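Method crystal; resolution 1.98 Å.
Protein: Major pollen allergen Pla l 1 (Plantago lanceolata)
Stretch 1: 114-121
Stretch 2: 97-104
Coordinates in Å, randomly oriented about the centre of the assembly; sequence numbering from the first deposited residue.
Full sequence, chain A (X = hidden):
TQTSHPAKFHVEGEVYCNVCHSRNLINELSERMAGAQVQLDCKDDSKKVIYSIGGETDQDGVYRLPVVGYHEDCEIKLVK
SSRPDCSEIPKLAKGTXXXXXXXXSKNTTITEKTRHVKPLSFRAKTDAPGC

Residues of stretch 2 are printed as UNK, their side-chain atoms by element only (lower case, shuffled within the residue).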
# COMPACT_ATOMS: atom_id res chain seq x y z
N THR A 114 2.80 -4.32 15.44
CA THR A 114 2.40 -4.37 14.03
C THR A 114 1.32 -3.33 13.76
O THR A 114 0.27 -3.30 14.40
CB THR A 114 1.89 -5.78 13.62
OG1 THR A 114 2.93 -6.71 13.86
CG2 THR A 114 1.63 -5.87 12.09
N ARG A 115 1.57 -2.46 12.79
CA ARG A 115 0.50 -1.55 12.38
C ARG A 115 -0.01 -2.03 11.03
O ARG A 115 0.80 -2.20 10.10
CB ARG A 115 1.07 -0.13 12.34
CG ARG A 115 1.77 0.26 13.65
CD ARG A 115 0.74 0.55 14.75
NE ARG A 115 1.29 0.59 16.12
CZ ARG A 115 1.46 1.71 16.85
NH1 ARG A 115 1.17 2.90 16.34
NH2 ARG A 115 1.95 1.66 18.09
N HIS A 116 -1.33 -2.27 10.92
CA HIS A 116 -1.94 -2.75 9.69
C HIS A 116 -2.43 -1.57 8.93
O HIS A 116 -2.84 -0.53 9.52
CB HIS A 116 -3.11 -3.71 10.04
CG HIS A 116 -2.65 -5.05 10.52
ND1 HIS A 116 -2.58 -5.38 11.86
CD2 HIS A 116 -2.20 -6.13 9.84
CE1 HIS A 116 -2.14 -6.62 11.99
NE2 HIS A 116 -1.89 -7.09 10.78
N VAL A 117 -2.39 -1.65 7.61
CA VAL A 117 -2.88 -0.54 6.78
C VAL A 117 -3.97 -1.03 5.81
O VAL A 117 -4.13 -2.24 5.62
CB VAL A 117 -1.70 0.20 6.15
CG1 VAL A 117 -0.70 0.59 7.25
CG2 VAL A 117 -1.01 -0.67 5.12
N LYS A 118 -4.72 -0.11 5.21
CA LYS A 118 -5.73 -0.38 4.23
C LYS A 118 -5.07 -0.98 2.94
O LYS A 118 -3.92 -0.62 2.63
CB LYS A 118 -6.52 0.90 3.86
CG LYS A 118 -7.46 1.39 5.02
CD LYS A 118 -8.25 2.65 4.54
CE LYS A 118 -9.13 3.30 5.65
NZ LYS A 118 -10.41 3.83 5.08
N PRO A 119 -5.80 -1.85 2.23
CA PRO A 119 -5.22 -2.55 1.02
C PRO A 119 -5.11 -1.61 -0.19
O PRO A 119 -5.79 -0.60 -0.27
CB PRO A 119 -6.22 -3.69 0.74
CG PRO A 119 -7.47 -3.33 1.48
CD PRO A 119 -7.08 -2.47 2.68
N LEU A 120 -4.17 -1.90 -1.08
CA LEU A 120 -4.00 -1.14 -2.32
C LEU A 120 -4.16 -2.10 -3.48
O LEU A 120 -3.94 -3.30 -3.33
CB LEU A 120 -2.57 -0.55 -2.39
CG LEU A 120 -2.26 0.55 -1.36
CD1 LEU A 120 -0.76 0.61 -1.08
CD2 LEU A 120 -2.86 1.86 -1.83
N SER A 121 -4.52 -1.59 -4.64
CA SER A 121 -4.58 -2.43 -5.82
C SER A 121 -3.95 -1.77 -7.07
O SER A 121 -4.10 -0.58 -7.32
CB SER A 121 -6.07 -2.84 -6.11
OG SER A 121 -6.85 -1.65 -6.35
N UNK A 97 -3.31 10.36 -6.44
CA UNK A 97 -2.98 8.96 -6.28
C UNK A 97 -3.36 8.51 -4.86
O UNK A 97 -3.14 9.23 -3.90
c UNK A 97 -1.03 9.25 -7.87
c UNK A 97 -1.46 8.80 -6.46
c UNK A 97 -1.01 7.39 -6.06
c UNK A 97 -0.93 8.14 -8.88
N UNK A 98 -3.91 7.30 -4.70
CA UNK A 98 -4.28 6.81 -3.35
C UNK A 98 -3.08 6.16 -2.60
O UNK A 98 -2.39 5.32 -3.16
n UNK A 98 -6.81 2.97 -1.66
c UNK A 98 -6.91 4.03 -2.47
c UNK A 98 -6.01 5.23 -2.17
o UNK A 98 -7.66 4.05 -3.45
c UNK A 98 -5.42 5.79 -3.47
N UNK A 99 -2.85 6.53 -1.34
CA UNK A 99 -1.76 5.89 -0.59
C UNK A 99 -2.44 5.39 0.68
O UNK A 99 -3.53 5.90 1.03
c UNK A 99 -0.61 6.87 -0.25
o UNK A 99 -1.15 7.91 0.52
c UNK A 99 -0.01 7.49 -1.50
N UNK A 100 -1.82 4.42 1.37
CA UNK A 100 -2.33 3.94 2.64
C UNK A 100 -1.61 4.63 3.79
O UNK A 100 -0.41 4.49 3.94
c UNK A 100 -2.22 2.40 2.77
o UNK A 100 -3.18 1.85 1.88
N UNK A 101 -2.37 5.31 4.65
CA UNK A 101 -1.75 5.99 5.75
C UNK A 101 -1.44 4.98 6.86
O UNK A 101 -2.13 3.98 7.04
n UNK A 101 -3.71 9.00 2.15
c UNK A 101 -2.57 8.25 4.08
c UNK A 101 -2.95 9.52 3.32
c UNK A 101 -2.62 8.42 5.56
c UNK A 101 -2.71 7.08 6.31
N UNK A 102 -0.47 5.30 7.66
CA UNK A 102 -0.16 4.46 8.79
C UNK A 102 0.15 5.38 9.95
O UNK A 102 0.68 6.50 9.77
c UNK A 102 1.03 3.49 8.52
c UNK A 102 1.25 2.49 9.63
c UNK A 102 2.31 4.24 8.16
N UNK A 103 -0.14 4.88 11.15
CA UNK A 103 0.14 5.58 12.42
C UNK A 103 1.36 4.94 13.07
O UNK A 103 1.29 3.82 13.58
c UNK A 103 -1.09 5.48 13.35
o UNK A 103 0.23 6.58 15.05
o UNK A 103 -1.65 5.57 15.67
c UNK A 103 -0.80 5.90 14.79
N UNK A 104 2.45 5.69 13.09
CA UNK A 104 3.68 5.26 13.75
C UNK A 104 4.03 6.31 14.84
O UNK A 104 5.22 6.48 15.20
c UNK A 104 5.60 4.26 10.48
c UNK A 104 4.72 2.61 12.19
c UNK A 104 4.62 4.06 11.65
c UNK A 104 4.88 5.15 12.76
O HOH W 1 -4.33 2.80 6.02
O HOH W 2 0.44 5.19 17.77

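Position 97 carries four side-chain carbons, forked at the first, with one arm two carbons long. That pattern is isoleucine, and Ile97 lies beyond the reach of stretch 1, in an exposed loop.

Position 98 has three carbons in a row, the third bearing one oxygen and one nitrogen. Its CB points toward stretch 1, and the residue's backbone O lies 3.7 Å from Leu120 CD2. A terminal amide on a chain of this length is glutamine. Gln98 is partly exposed, which suits a polar amide; its NE2 lies 4.1 Å from Leu120 CD2.

Position 99 shows one carbon carrying an oxygen and a carbon, and points away from stretch 1. This is threonine, and the outward direction leaves the hydroxyl of Thr99 free for partners within its own stretch.

Position 100 has only a carbon and an oxygen, directed toward stretch 1, and the oxygen lies 2.7 Å from Lys118 O. It is serine. In buried Ser100 the short side chain brings its hydroxyl straight to the backbone: OG donates a hydrogen bond to Lys118 O, and Leu120 CG lies 3.6 Å from OG.

Position 101 is four carbons in a row ending in nitrogen, touching stretch 1 through its backbone O, 3.7 Å from Val117 CG1. The residue is lysine. The exposed side chain of Lys101 curls back so that NZ donates to Thr99 OG1 at 3.2 Å.

Position 102 has one carbon carrying two others, and its CB lies 3.6 Å from Val117 CG1. It is valine: Val102 is compact and apolar, suited to Val117, and its CG2 also meets Arg115 CB at 3.8 Å.

Position 103 has two carbons, the second carrying two oxygens, near the Arg115 guanidinium. This is aspartate, whose charge complements the arginine: Asp103 OD2 forms a long salt bridge with Arg115 NH1 at 3.9 Å, and water 2 links the same two atoms, though its bond to OD2 is weak.

Position 104 has four carbons forked at the second, and one of its terminal carbons lies 4.0 Å from Arg115 CG. It is leucine. Leu104 is buried, and that carbon, CD2, is apolar against the aliphatic part of the arginine.

The stretches run nearly antiparallel. The two direct hydrogen bonds both end on backbone oxygens: besides Ser100, Arg115 NH1 donates to Asp103 O at 2.9 Å, near the guanidinium plane. Between these anchors the valines pack together, and water 1 bridges the backbones, donating to Lys101 O at 2.7 Å and accepting from Lys118 N at 3.0 Å.

Stretch 2, residues 97-104: IQTSKVDL
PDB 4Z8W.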